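Side-chain contacts in glycerol dehydrogenase (Bacillus coagulans, PDB 6CSJ), which catalyses the NAD-dependent oxidation of glycerol and probably of related polyols, this double mutant having also acquired D-lactate dehydrogenase activity: residues E286-P289 with K290-E294; H254-H257 with N258-V262; H224-E228 with A229-I233; E295-S298 with F299-V303. The protein carries 2 engineered substitutions. All coordinates share one frame; numbering follows the deposited sequence.

Contact 1. Residues E286-P289 with K290-E294; sequences EDAP and KAEIE
Pro289 O accepts a nearly straight bond from Ile293 N, 3.1 Å away. Pro289 is the N-cap residue of helix 290-303, and this is the first regular i to i+4 bond of that helix. The side chain of Glu292 turns back over the same junction. Its CG lies anti to the backbone N (chi1 -152°) and the chain runs on extended, which brings one carboxylate oxygen to the preceding loop: Glu292 OE1 is 3.3 Å from Ala288 CB and 4.0 Å from Pro289 CD. The same oxygen forms a salt bridge with Arg180, which Glu286 also binds through its OE1. On another side of the turn, Ile293 CD1 lies 3.6 Å from Ala288 O, while the isoleucine packs on Leu280, Leu283 and Ile284 of helix 271-285. Within the first helical turn, Lys290 bends at chi3 and chi4, and Lys290 NZ forms a salt bridge with Glu294 OE2 at 3.3 Å, the hydrogen bond in it being weak. Ahead of the cap, Asp287 has positive phi in the Schellman motif that closes the previous helix. Glu286 OE1 and Glu292 OE1 are 5.0 Å apart, and the shared guanidinium of Arg180 probably offsets the repulsion between their carboxylates in the short connection where one helix ends and the next begins.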
ATOM      1  N   GLU A 286      13.157  -2.761 -18.537  1.00 24.39           N
ATOM      2  CA  GLU A 286      12.591  -3.797 -19.441  1.00 26.68           C
ATOM      3  C   GLU A 286      12.427  -3.289 -20.882  1.00 23.66           C
ATOM      4  O   GLU A 286      12.062  -4.051 -21.766  1.00 20.78           O
ATOM      5  CB  GLU A 286      11.265  -4.388 -18.903  1.00 26.51           C
ATOM      6  CG  GLU A 286      10.089  -3.426 -18.736  1.00 28.60           C
ATOM      7  CD  GLU A 286       8.797  -4.149 -18.289  1.00 31.47           C
ATOM      8  OE1 GLU A 286       8.129  -4.723 -19.169  1.00 32.48           O
ATOM      9  OE2 GLU A 286       8.409  -4.137 -17.092  1.00 38.28           O
ATOM     10  N   ASP A 287      12.695  -1.999 -21.089  1.00 25.07           N
ATOM     11  CA  ASP A 287      12.585  -1.323 -22.375  1.00 23.57           C
ATOM     12  C   ASP A 287      11.187  -1.488 -22.956  1.00 23.38           C
ATOM     13  O   ASP A 287      11.016  -1.921 -24.097  1.00 24.72           O
ATOM     14  CB  ASP A 287      13.684  -1.785 -23.339  1.00 24.71           C
ATOM     15  CG  ASP A 287      13.714  -0.958 -24.633  1.00 28.31           C
ATOM     16  OD1 ASP A 287      13.617   0.289 -24.565  1.00 30.09           O
ATOM     17  OD2 ASP A 287      13.810  -1.554 -25.725  1.00 24.08           O
ATOM     18  N   ALA A 288      10.186  -1.128 -22.155  1.00 23.32           N
ATOM     19  CA  ALA A 288       8.795  -1.135 -22.595  1.00 23.11           C
ATOM     20  C   ALA A 288       8.642  -0.200 -23.799  1.00 22.41           C
ATOM     21  O   ALA A 288       9.454   0.726 -23.962  1.00 18.43           O
ATOM     22  CB  ALA A 288       7.877  -0.687 -21.460  1.00 22.83           C
ATOM     23  N   PRO A 289       7.627  -0.441 -24.655  1.00 25.18           N
ATOM     24  CA  PRO A 289       7.435   0.440 -25.823  1.00 25.52           C
ATOM     25  C   PRO A 289       7.282   1.895 -25.412  1.00 30.19           C
ATOM     26  O   PRO A 289       6.720   2.186 -24.351  1.00 31.90           O
ATOM     27  CB  PRO A 289       6.135  -0.063 -26.459  1.00 25.02           C
ATOM     28  CG  PRO A 289       5.989  -1.471 -25.987  1.00 30.72           C
ATOM     29  CD  PRO A 289       6.686  -1.583 -24.647  1.00 30.34           C
ATOM     30  N   LYS A 290       7.789   2.795 -26.249  1.00 34.70           N
ATOM     31  CA  LYS A 290       7.655   4.231 -26.009  1.00 32.00           C
ATOM     32  C   LYS A 290       6.192   4.655 -25.770  1.00 30.29           C
ATOM     33  O   LYS A 290       5.951   5.576 -24.978  1.00 28.57           O
ATOM     34  CB  LYS A 290       8.270   5.016 -27.176  1.00 31.60           C
ATOM     35  CG  LYS A 290       8.350   6.519 -26.948  1.00 29.20           C
ATOM     36  CD  LYS A 290       9.356   7.206 -27.860  1.00 31.25           C
ATOM     37  CE  LYS A 290       8.913   7.209 -29.329  1.00 34.06           C
ATOM     38  NZ  LYS A 290       7.962   8.316 -29.667  1.00 36.52           N
ATOM     39  N   ALA A 291       5.234   3.985 -26.425  1.00 25.39           N
ATOM     40  CA  ALA A 291       3.803   4.283 -26.238  1.00 26.90           C
ATOM     41  C   ALA A 291       3.327   3.994 -24.805  1.00 29.81           C
ATOM     42  O   ALA A 291       2.553   4.762 -24.241  1.00 40.66           O
ATOM     43  CB  ALA A 291       2.952   3.519 -27.244  1.00 24.35           C
ATOM     44  N   GLU A 292       3.795   2.887 -24.239  1.00 29.27           N
ATOM     45  CA  GLU A 292       3.514   2.506 -22.850  1.00 28.26           C
ATOM     46  C   GLU A 292       4.136   3.509 -21.860  1.00 24.82           C
ATOM     47  O   GLU A 292       3.509   3.889 -20.884  1.00 24.26           O
ATOM     48  CB  GLU A 292       4.049   1.096 -22.587  1.00 32.17           C
ATOM     49  CG  GLU A 292       3.318   0.290 -21.523  1.00 38.09           C
ATOM     50  CD  GLU A 292       3.624  -1.208 -21.650  1.00 39.73           C
ATOM     51  OE1 GLU A 292       4.691  -1.653 -21.185  1.00 38.84           O
ATOM     52  OE2 GLU A 292       2.807  -1.944 -22.220  1.00 43.20           O
ATOM     53  N   ILE A 293       5.364   3.938 -22.129  1.00 26.37           N
ATOM     54  CA  ILE A 293       6.054   4.953 -21.303  1.00 27.66           C
ATOM     55  C   ILE A 293       5.315   6.296 -21.327  1.00 24.91           C
ATOM     56  O   ILE A 293       5.114   6.925 -20.288  1.00 19.93           O
ATOM     57  CB  ILE A 293       7.531   5.132 -21.741  1.00 28.74           C
ATOM     58  CG1 ILE A 293       8.334   3.872 -21.393  1.00 31.11           C
ATOM     59  CG2 ILE A 293       8.178   6.357 -21.090  1.00 28.13           C
ATOM     60  CD1 ILE A 293       9.656   3.771 -22.130  1.00 32.03           C
ATOM     61  N   GLU A 294       4.921   6.726 -22.515  1.00 25.01           N
ATOM     62  CA  GLU A 294       4.192   7.990 -22.678  1.00 24.83           C
ATOM     63  C   GLU A 294       2.853   7.970 -21.939  1.00 22.58           C
ATOM     64  O   GLU A 294       2.494   8.973 -21.324  1.00 24.33           O
ATOM     65  CB  GLU A 294       3.983   8.331 -24.158  1.00 25.39           C
ATOM     66  CG  GLU A 294       5.231   8.864 -24.833  1.00 32.05           C
ATOM     67  CD  GLU A 294       5.093   9.076 -26.332  1.00 33.21           C
ATOM     68  OE1 GLU A 294       3.954   9.179 -26.836  1.00 33.77           O
ATOM     69  OE2 GLU A 294       6.140   9.157 -27.002  1.00 34.23           O
TER

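Contact 2. Residues H254-H257 with N258-V262; sequences HAIH and NGLTV
His257 and Asn258 meet obliquely, ring and amide planes 64° apart, and are joined by a hydrogen bond between neighbours in sequence. His257 ND1 donates to Asn258 OD1 at 2.9 Å, with a bent N-H...O angle of 143°. The oxygen sits at the edge of the imidazole and close to its plane, whereas the donor is tilted from the plane of the amide. With CG anti to the backbone N (chi1 158°), the histidine presents its ND1 edge to the next residue, and Asn258 CG lies beside its own backbone N, 3.4 Å from His254 O. The other end of the amide is held as well, since Asn258 ND2 donates to Glu334, and the two bonds together fix which way round the amide lies. A phenylalanine in place of His257 would probably leave Asn258 OD1 without this donor and the amide held mainly from its Glu334 end. Farther round the helix, Leu260 CG rests 3.3 Å from Ile256 O, and Leu260 CD1 reaches Ile256 CG2 at 4.3 Å. Leu260 N bonds to Ile256 O at 3.1 Å and more weakly to His257 O, so that this amide is shared between two carbonyls. Helix 252-259 is wedged among others: the rings of His254 and His257 both meet that of His271, His257 also touches Lys274 and Val275 of helix 271-285, and Ile256 packs on Ala281 of that helix and on Val348 and Ile352 of helix 345-365.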
ATOM      1  N   HIS A 254       9.372  -1.713  -6.850  1.00 23.54           N
ATOM      2  CA  HIS A 254       9.484  -1.765  -5.387  1.00 26.63           C
ATOM      3  C   HIS A 254      10.924  -1.837  -4.903  1.00 23.48           C
ATOM      4  O   HIS A 254      11.270  -1.181  -3.914  1.00 18.84           O
ATOM      5  CB  HIS A 254       8.615  -2.883  -4.760  1.00 31.43           C
ATOM      6  CG  HIS A 254       7.225  -2.428  -4.407  1.00 53.32           C
ATOM      7  ND1 HIS A 254       6.278  -2.115  -5.369  1.00 46.86           N
ATOM      8  CD2 HIS A 254       6.669  -2.077  -3.215  1.00 50.78           C
ATOM      9  CE1 HIS A 254       5.177  -1.687  -4.780  1.00 52.63           C
ATOM     10  NE2 HIS A 254       5.380  -1.678  -3.471  1.00 52.08           N
ATOM     11  N   ALA A 255      11.765  -2.604  -5.605  1.00 20.81           N
ATOM     12  CA  ALA A 255      13.195  -2.657  -5.289  1.00 21.20           C
ATOM     13  C   ALA A 255      13.845  -1.286  -5.428  1.00 19.61           C
ATOM     14  O   ALA A 255      14.612  -0.880  -4.562  1.00 19.08           O
ATOM     15  CB  ALA A 255      13.907  -3.673  -6.154  1.00 18.96           C
ATOM     16  N   ILE A 256      13.512  -0.573  -6.501  1.00 21.27           N
ATOM     17  CA  ILE A 256      14.024   0.779  -6.727  1.00 23.37           C
ATOM     18  C   ILE A 256      13.469   1.765  -5.682  1.00 25.24           C
ATOM     19  O   ILE A 256      14.212   2.641  -5.224  1.00 27.85           O
ATOM     20  CB  ILE A 256      13.798   1.244  -8.195  1.00 24.64           C
ATOM     21  CG1 ILE A 256      14.694   0.428  -9.137  1.00 25.37           C
ATOM     22  CG2 ILE A 256      14.118   2.734  -8.369  1.00 25.39           C
ATOM     23  CD1 ILE A 256      14.285   0.477 -10.602  1.00 26.23           C
ATOM     24  N   HIS A 257      12.190   1.619  -5.306  1.00 22.78           N
ATOM     25  CA  HIS A 257      11.629   2.342  -4.143  1.00 24.55           C
ATOM     26  C   HIS A 257      12.508   2.172  -2.882  1.00 23.04           C
ATOM     27  O   HIS A 257      12.839   3.157  -2.223  1.00 21.95           O
ATOM     28  CB  HIS A 257      10.172   1.920  -3.851  1.00 25.47           C
ATOM     29  CG  HIS A 257       9.728   2.181  -2.440  1.00 28.28           C
ATOM     30  ND1 HIS A 257       9.976   1.303  -1.405  1.00 30.05           N
ATOM     31  CD2 HIS A 257       9.068   3.225  -1.890  1.00 28.11           C
ATOM     32  CE1 HIS A 257       9.486   1.795  -0.283  1.00 27.65           C
ATOM     33  NE2 HIS A 257       8.927   2.958  -0.550  1.00 29.10           N
ATOM     34  N   ASN A 258      12.886   0.932  -2.573  1.00 22.41           N
ATOM     35  CA  ASN A 258      13.709   0.635  -1.393  1.00 20.79           C
ATOM     36  C   ASN A 258      15.087   1.262  -1.491  1.00 22.42           C
ATOM     37  O   ASN A 258      15.559   1.865  -0.530  1.00 27.52           O
ATOM     38  CB  ASN A 258      13.859  -0.874  -1.174  1.00 18.94           C
ATOM     39  CG  ASN A 258      12.558  -1.541  -0.759  1.00 17.98           C
ATOM     40  OD1 ASN A 258      11.563  -0.880  -0.488  1.00 16.64           O
ATOM     41  ND2 ASN A 258      12.563  -2.864  -0.721  1.00 19.50           N
ATOM     42  N   GLY A 259      15.718   1.133  -2.654  1.00 23.05           N
ATOM     43  CA  GLY A 259      17.024   1.741  -2.897  1.00 23.25           C
ATOM     44  C   GLY A 259      17.076   3.258  -2.758  1.00 23.11           C
ATOM     45  O   GLY A 259      18.107   3.816  -2.377  1.00 24.99           O
ATOM     46  N   LEU A 260      15.968   3.930  -3.070  1.00 23.86           N
ATOM     47  CA  LEU A 260      15.900   5.388  -2.966  1.00 25.37           C
ATOM     48  C   LEU A 260      16.032   5.929  -1.534  1.00 25.73           C
ATOM     49  O   LEU A 260      16.284   7.125  -1.359  1.00 27.04           O
ATOM     50  CB  LEU A 260      14.622   5.924  -3.635  1.00 27.35           C
ATOM     51  CG  LEU A 260      14.689   5.906  -5.197  1.00 23.30           C
ATOM     52  CD1 LEU A 260      13.327   6.042  -5.810  1.00 24.36           C
ATOM     53  CD2 LEU A 260      15.550   7.027  -5.736  1.00 21.63           C
ATOM     54  N   THR A 261      15.892   5.052  -0.519  1.00 28.43           N
ATOM     55  CA  THR A 261      16.096   5.442   0.894  1.00 32.95           C
ATOM     56  C   THR A 261      17.494   6.052   1.136  1.00 36.62           C
ATOM     57  O   THR A 261      17.665   6.886   2.011  1.00 44.83           O
ATOM     58  CB  THR A 261      15.880   4.261   1.861  1.00 31.68           C
ATOM     59  OG1 THR A 261      15.757   4.782   3.178  1.00 35.50           O
ATOM     60  CG2 THR A 261      17.054   3.311   1.819  1.00 33.22           C
ATOM     61  N   VAL A 262      18.476   5.615   0.346  1.00 36.46           N
ATOM     62  CA  VAL A 262      19.832   6.182   0.320  1.00 31.07           C
ATOM     63  C   VAL A 262      19.830   7.698   0.091  1.00 28.31           C
ATOM     64  O   VAL A 262      20.654   8.404   0.658  1.00 31.56           O
ATOM     65  CB  VAL A 262      20.687   5.506  -0.789  1.00 34.89           C
ATOM     66  CG1 VAL A 262      22.001   6.252  -1.035  1.00 37.01           C
ATOM     67  CG2 VAL A 262      20.957   4.038  -0.459  1.00 34.61           C
TER

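Contact 3. Residues H224-E228 with A229-I233; sequences HLVTE and AVEKI
Thr227 is the N-cap of helix 228-248, and its side chain caps the first turn: Thr227 OG1 accepts a weak hydrogen bond from Val230 N at 3.5 Å. The hydroxyl stands between the backbone N and the carbonyl carbon (chi1 64°), which turns it toward the start of the helix, where it also lies 3.6 Å from Ala229 CB. Thr227 O takes the amide of Glu231 at 3.0 Å from Glu231 N. Glu231 then bends at chi2 and returns over the cap, its OE2 coming 3.4 Å from Val226 CG1 while being hydrogen-bonded by Thr154 OG1. Two residues, Leu225 and Val226, link the cap to a Schellman motif in which His224, with positive phi, ends helix 197-221, so that a short linker turns the chain from one helix into the next. On the solvent side Glu228 also bends at chi2 and crosses Glu231 at about a right angle, with Glu228 OE1 3.6 Å from Glu231 CB and the planes of the two carboxylates nearly parallel, 6° apart. Its other oxygen, OE2, lies 3.6 Å from Lys232 CE; the ammonium, Lys232 NZ, stays 4.6 Å from that Glu228 OE2, beyond a salt bridge.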
ATOM      1  N   HIS A 224     -12.563  17.041  -1.146  1.00 20.96           N
ATOM      2  CA  HIS A 224     -13.003  16.081  -0.149  1.00 20.29           C
ATOM      3  C   HIS A 224     -14.386  15.492  -0.419  1.00 21.11           C
ATOM      4  O   HIS A 224     -15.140  15.219   0.502  1.00 18.54           O
ATOM      5  CB  HIS A 224     -12.874  16.690   1.259  1.00 20.97           C
ATOM      6  CG  HIS A 224     -11.511  17.243   1.535  1.00 22.41           C
ATOM      7  ND1 HIS A 224     -10.397  16.441   1.688  1.00 24.09           N
ATOM      8  CD2 HIS A 224     -11.067  18.519   1.622  1.00 23.43           C
ATOM      9  CE1 HIS A 224      -9.329  17.196   1.876  1.00 26.48           C
ATOM     10  NE2 HIS A 224      -9.710  18.463   1.851  1.00 25.75           N
ATOM     11  N   LEU A 225     -14.678  15.254  -1.695  1.00 19.70           N
ATOM     12  CA  LEU A 225     -15.970  14.736  -2.134  1.00 20.44           C
ATOM     13  C   LEU A 225     -15.827  13.336  -2.700  1.00 19.66           C
ATOM     14  O   LEU A 225     -14.794  12.991  -3.262  1.00 22.90           O
ATOM     15  CB  LEU A 225     -16.557  15.650  -3.209  1.00 21.39           C
ATOM     16  CG  LEU A 225     -16.666  17.128  -2.828  1.00 24.73           C
ATOM     17  CD1 LEU A 225     -16.918  17.997  -4.059  1.00 26.29           C
ATOM     18  CD2 LEU A 225     -17.738  17.346  -1.754  1.00 22.54           C
ATOM     19  N   VAL A 226     -16.885  12.545  -2.553  1.00 21.58           N
ATOM     20  CA  VAL A 226     -16.929  11.172  -3.036  1.00 21.33           C
ATOM     21  C   VAL A 226     -17.828  11.075  -4.261  1.00 22.30           C
ATOM     22  O   VAL A 226     -19.042  11.278  -4.160  1.00 23.02           O
ATOM     23  CB  VAL A 226     -17.475  10.219  -1.959  1.00 22.38           C
ATOM     24  CG1 VAL A 226     -17.478   8.769  -2.472  1.00 23.86           C
ATOM     25  CG2 VAL A 226     -16.671  10.365  -0.666  1.00 22.09           C
ATOM     26  N   THR A 227     -17.222  10.777  -5.409  1.00 22.67           N
ATOM     27  CA  THR A 227     -17.940  10.360  -6.617  1.00 19.69           C
ATOM     28  C   THR A 227     -17.642   8.885  -6.886  1.00 20.13           C
ATOM     29  O   THR A 227     -16.758   8.302  -6.261  1.00 21.53           O
ATOM     30  CB  THR A 227     -17.498  11.172  -7.836  1.00 18.43           C
ATOM     31  OG1 THR A 227     -16.115  10.910  -8.108  1.00 23.75           O
ATOM     32  CG2 THR A 227     -17.699  12.675  -7.599  1.00 19.08           C
ATOM     33  N   GLU A 228     -18.344   8.295  -7.849  1.00 19.66           N
ATOM     34  CA  GLU A 228     -18.084   6.910  -8.249  1.00 18.90           C
ATOM     35  C   GLU A 228     -16.647   6.694  -8.788  1.00 19.93           C
ATOM     36  O   GLU A 228     -16.103   5.589  -8.696  1.00 17.99           O
ATOM     37  CB  GLU A 228     -19.150   6.451  -9.248  1.00 20.89           C
ATOM     38  CG  GLU A 228     -18.970   5.065  -9.860  1.00 26.00           C
ATOM     39  CD  GLU A 228     -18.980   3.928  -8.850  1.00 26.74           C
ATOM     40  OE1 GLU A 228     -19.382   4.119  -7.694  1.00 31.05           O
ATOM     41  OE2 GLU A 228     -18.591   2.818  -9.211  1.00 37.07           O
ATOM     42  N   ALA A 229     -16.029   7.747  -9.324  1.00 18.78           N
ATOM     43  CA  ALA A 229     -14.626   7.688  -9.727  1.00 20.50           C
ATOM     44  C   ALA A 229     -13.739   7.482  -8.511  1.00 20.41           C
ATOM     45  O   ALA A 229     -12.787   6.706  -8.563  1.00 24.60           O
ATOM     46  CB  ALA A 229     -14.214   8.946 -10.471  1.00 18.30           C
ATOM     47  N   VAL A 230     -14.054   8.183  -7.423  1.00 20.11           N
ATOM     48  CA  VAL A 230     -13.315   8.020  -6.168  1.00 18.49           C
ATOM     49  C   VAL A 230     -13.529   6.610  -5.623  1.00 17.56           C
ATOM     50  O   VAL A 230     -12.578   5.984  -5.184  1.00 15.72           O
ATOM     51  CB  VAL A 230     -13.687   9.100  -5.126  1.00 17.35           C
ATOM     52  CG1 VAL A 230     -12.977   8.844  -3.803  1.00 18.13           C
ATOM     53  CG2 VAL A 230     -13.300  10.471  -5.651  1.00 17.24           C
ATOM     54  N   GLU A 231     -14.764   6.113  -5.683  1.00 19.87           N
ATOM     55  CA  GLU A 231     -15.074   4.731  -5.289  1.00 22.54           C
ATOM     56  C   GLU A 231     -14.232   3.712  -6.058  1.00 19.88           C
ATOM     57  O   GLU A 231     -13.662   2.806  -5.456  1.00 19.03           O
ATOM     58  CB  GLU A 231     -16.573   4.407  -5.456  1.00 24.55           C
ATOM     59  CG  GLU A 231     -17.515   5.175  -4.516  1.00 28.70           C
ATOM     60  CD  GLU A 231     -17.615   4.618  -3.093  1.00 33.12           C
ATOM     61  OE1 GLU A 231     -17.293   3.432  -2.856  1.00 31.97           O
ATOM     62  OE2 GLU A 231     -18.038   5.390  -2.198  1.00 37.72           O
ATOM     63  N   LYS A 232     -14.130   3.868  -7.376  1.00 21.32           N
ATOM     64  CA  LYS A 232     -13.364   2.913  -8.187  1.00 21.50           C
ATOM     65  C   LYS A 232     -11.864   2.961  -7.902  1.00 18.34           C
ATOM     66  O   LYS A 232     -11.206   1.919  -7.903  1.00 14.87           O
ATOM     67  CB  LYS A 232     -13.618   3.133  -9.676  1.00 25.89           C
ATOM     68  CG  LYS A 232     -14.953   2.603 -10.143  1.00 31.24           C
ATOM     69  CD  LYS A 232     -15.134   2.866 -11.621  1.00 41.16           C
ATOM     70  CE  LYS A 232     -16.511   2.478 -12.130  1.00 44.87           C
ATOM     71  NZ  LYS A 232     -16.792   3.241 -13.375  1.00 48.24           N
ATOM     72  N   ILE A 233     -11.340   4.168  -7.677  1.00 16.24           N
ATOM     73  CA  ILE A 233      -9.930   4.362  -7.355  1.00 16.97           C
ATOM     74  C   ILE A 233      -9.592   3.791  -5.978  1.00 18.12           C
ATOM     75  O   ILE A 233      -8.541   3.180  -5.813  1.00 20.78           O
ATOM     76  CB  ILE A 233      -9.518   5.850  -7.474  1.00 18.66           C
ATOM     77  CG1 ILE A 233      -9.328   6.230  -8.953  1.00 22.69           C
ATOM     78  CG2 ILE A 233      -8.257   6.180  -6.679  1.00 17.57           C
ATOM     79  CD1 ILE A 233      -8.237   5.477  -9.706  1.00 21.44           C
TER

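Contact 4. Residues E295-S298 with F299-V303; sequences EVVS and FCLSV
Val297 and Leu301 lie side by side one turn apart, pointing the same way, with Val297 CG1 4.0 Å from Leu301 CD1. Leu301 CG sits beside its own backbone N and settles 3.4 Å from Val297 O, close to the i to i+4 bond from Leu301 N to that same oxygen. One residue earlier, Cys300 SG lies 4.2 Å from Val296 CG1. Between Ser298 and Ser302, one turn apart, the contact is chiefly through the backbone, Ser302 N binding Ser298 O at 3.0 Å. Ser302 OG occupies the position between its backbone N and carbonyl carbon (chi1 77°), from which it reaches back along the helix and donates to Phe299 O at 2.7 Å. That carbonyl also receives Val303 N at 3.2 Å, and so is gripped by two donors. With alanine in place of Ser302 the hydroxyl donor is gone, and Phe299 O is likely to be left with the amide of Val303 as its main partner. The phenyl ring of Phe299 carries Val303 CG2 over one face, 3.9 Å above the plane and toward the rim. Farther out, Phe299 packs on Met169 and Leu173 of helix 162-173 and on Gln210 and Ile211 of helix 197-221, Val297 touches Tyr362, and Leu301 meets Lys363 and Trp366. This is the layout of an amphipathic helix in the all-helical part of an iron-containing alcohol dehydrogenase fold, with Val296, Phe299 and Cys300 facing neighbouring helices and Glu295 on the more exposed side, its OE2 hydrogen-bonded to Tyr207.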
ATOM      1  N   GLU A 295       2.134   6.848 -21.991  1.00 18.83           N
ATOM      2  CA  GLU A 295       0.871   6.721 -21.265  1.00 21.32           C
ATOM      3  C   GLU A 295       1.073   6.856 -19.738  1.00 23.01           C
ATOM      4  O   GLU A 295       0.285   7.531 -19.077  1.00 25.87           O
ATOM      5  CB  GLU A 295       0.166   5.406 -21.615  1.00 18.87           C
ATOM      6  CG  GLU A 295      -1.160   5.204 -20.904  1.00 21.09           C
ATOM      7  CD  GLU A 295      -1.958   4.042 -21.442  1.00 24.63           C
ATOM      8  OE1 GLU A 295      -2.715   4.251 -22.417  1.00 44.20           O
ATOM      9  OE2 GLU A 295      -1.848   2.923 -20.894  1.00 22.27           O
ATOM     10  N   VAL A 296       2.132   6.244 -19.200  1.00 19.84           N
ATOM     11  CA  VAL A 296       2.453   6.341 -17.771  1.00 19.66           C
ATOM     12  C   VAL A 296       2.892   7.752 -17.372  1.00 20.96           C
ATOM     13  O   VAL A 296       2.412   8.292 -16.371  1.00 19.71           O
ATOM     14  CB  VAL A 296       3.540   5.308 -17.352  1.00 18.81           C
ATOM     15  CG1 VAL A 296       4.064   5.581 -15.944  1.00 17.69           C
ATOM     16  CG2 VAL A 296       2.963   3.899 -17.432  1.00 19.30           C
ATOM     17  N   VAL A 297       3.807   8.339 -18.135  1.00 22.27           N
ATOM     18  CA  VAL A 297       4.323   9.668 -17.804  1.00 24.90           C
ATOM     19  C   VAL A 297       3.192  10.695 -17.883  1.00 27.37           C
ATOM     20  O   VAL A 297       3.087  11.573 -17.026  1.00 26.10           O
ATOM     21  CB  VAL A 297       5.495  10.085 -18.716  1.00 24.55           C
ATOM     22  CG1 VAL A 297       5.927  11.527 -18.438  1.00 23.46           C
ATOM     23  CG2 VAL A 297       6.681   9.136 -18.527  1.00 28.76           C
ATOM     24  N   SER A 298       2.344  10.557 -18.909  1.00 29.50           N
ATOM     25  CA  SER A 298       1.198  11.440 -19.121  1.00 30.42           C
ATOM     26  C   SER A 298       0.206  11.366 -17.953  1.00 31.52           C
ATOM     27  O   SER A 298      -0.216  12.398 -17.416  1.00 27.71           O
ATOM     28  CB  SER A 298       0.491  11.092 -20.431  1.00 32.12           C
ATOM     29  OG  SER A 298      -0.632  11.932 -20.652  1.00 43.97           O
ATOM     30  N   PHE A 299      -0.159  10.149 -17.568  1.00 26.70           N
ATOM     31  CA  PHE A 299      -1.004   9.951 -16.406  1.00 22.54           C
ATOM     32  C   PHE A 299      -0.404  10.588 -15.144  1.00 22.34           C
ATOM     33  O   PHE A 299      -1.114  11.281 -14.407  1.00 19.28           O
ATOM     34  CB  PHE A 299      -1.285   8.468 -16.142  1.00 20.50           C
ATOM     35  CG  PHE A 299      -1.944   8.228 -14.827  1.00 19.58           C
ATOM     36  CD1 PHE A 299      -3.269   8.590 -14.648  1.00 21.41           C
ATOM     37  CD2 PHE A 299      -1.227   7.723 -13.743  1.00 19.96           C
ATOM     38  CE1 PHE A 299      -3.890   8.415 -13.413  1.00 25.49           C
ATOM     39  CE2 PHE A 299      -1.839   7.545 -12.509  1.00 20.24           C
ATOM     40  CZ  PHE A 299      -3.171   7.885 -12.344  1.00 23.16           C
ATOM     41  N   CYS A 300       0.886  10.350 -14.900  1.00 20.77           N
ATOM     42  CA  CYS A 300       1.561  10.885 -13.708  1.00 21.68           C
ATOM     43  C   CYS A 300       1.538  12.418 -13.689  1.00 20.76           C
ATOM     44  O   CYS A 300       1.233  13.027 -12.658  1.00 25.23           O
ATOM     45  CB  CYS A 300       2.998  10.364 -13.594  1.00 22.74           C
ATOM     46  SG  CYS A 300       3.187   8.605 -13.172  1.00 20.78           S
ATOM     47  N   LEU A 301       1.828  13.042 -14.829  1.00 22.94           N
ATOM     48  CA  LEU A 301       1.744  14.506 -14.927  1.00 24.94           C
ATOM     49  C   LEU A 301       0.321  15.034 -14.713  1.00 23.93           C
ATOM     50  O   LEU A 301       0.159  16.076 -14.098  1.00 23.78           O
ATOM     51  CB  LEU A 301       2.303  15.008 -16.263  1.00 24.74           C
ATOM     52  CG  LEU A 301       3.799  14.802 -16.455  1.00 27.60           C
ATOM     53  CD1 LEU A 301       4.185  15.103 -17.893  1.00 27.49           C
ATOM     54  CD2 LEU A 301       4.624  15.645 -15.475  1.00 27.05           C
ATOM     55  N   SER A 302      -0.691  14.309 -15.187  1.00 22.89           N
ATOM     56  CA  SER A 302      -2.087  14.732 -15.011  1.00 21.39           C
ATOM     57  C   SER A 302      -2.541  14.759 -13.555  1.00 18.73           C
ATOM     58  O   SER A 302      -3.340  15.609 -13.200  1.00 21.55           O
ATOM     59  CB  SER A 302      -3.052  13.865 -15.847  1.00 20.95           C
ATOM     60  OG  SER A 302      -3.285  12.599 -15.254  1.00 23.08           O
ATOM     61  N   VAL A 303      -2.045  13.837 -12.724  1.00 17.65           N
ATOM     62  CA  VAL A 303      -2.463  13.744 -11.307  1.00 17.28           C
ATOM     63  C   VAL A 303      -1.440  14.254 -10.292  1.00 18.56           C
ATOM     64  O   VAL A 303      -1.754  14.323  -9.107  1.00 22.30           O
ATOM     65  CB  VAL A 303      -2.902  12.307 -10.904  1.00 17.34           C
ATOM     66  CG1 VAL A 303      -4.080  11.857 -11.745  1.00 16.91           C
ATOM     67  CG2 VAL A 303      -1.766  11.297 -11.009  1.00 18.32           C
TER

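In the fold
From the N terminus, contact 3 comes first, closing the linker between helices 197-221 and 228-248. Contact 2 follows on the short helix 252-259, on the opposite side of the chain's centre, about 30 Å from contact 3 between centres. Contact 1 then bridges helices 271-285 and 290-303, and contact 4 continues along the latter, adjoining contact 1 in sequence. All four are local and run in series, so none nests in or crosses another. Their surroundings join them: helix 271-285 touches both contacts 1 and 2, helix 345-365 borders contacts 1, 2 and 4, and helices 162-173 and 197-221 line both contacts 3 and 4, whose nearest atoms are about 6 Å apart.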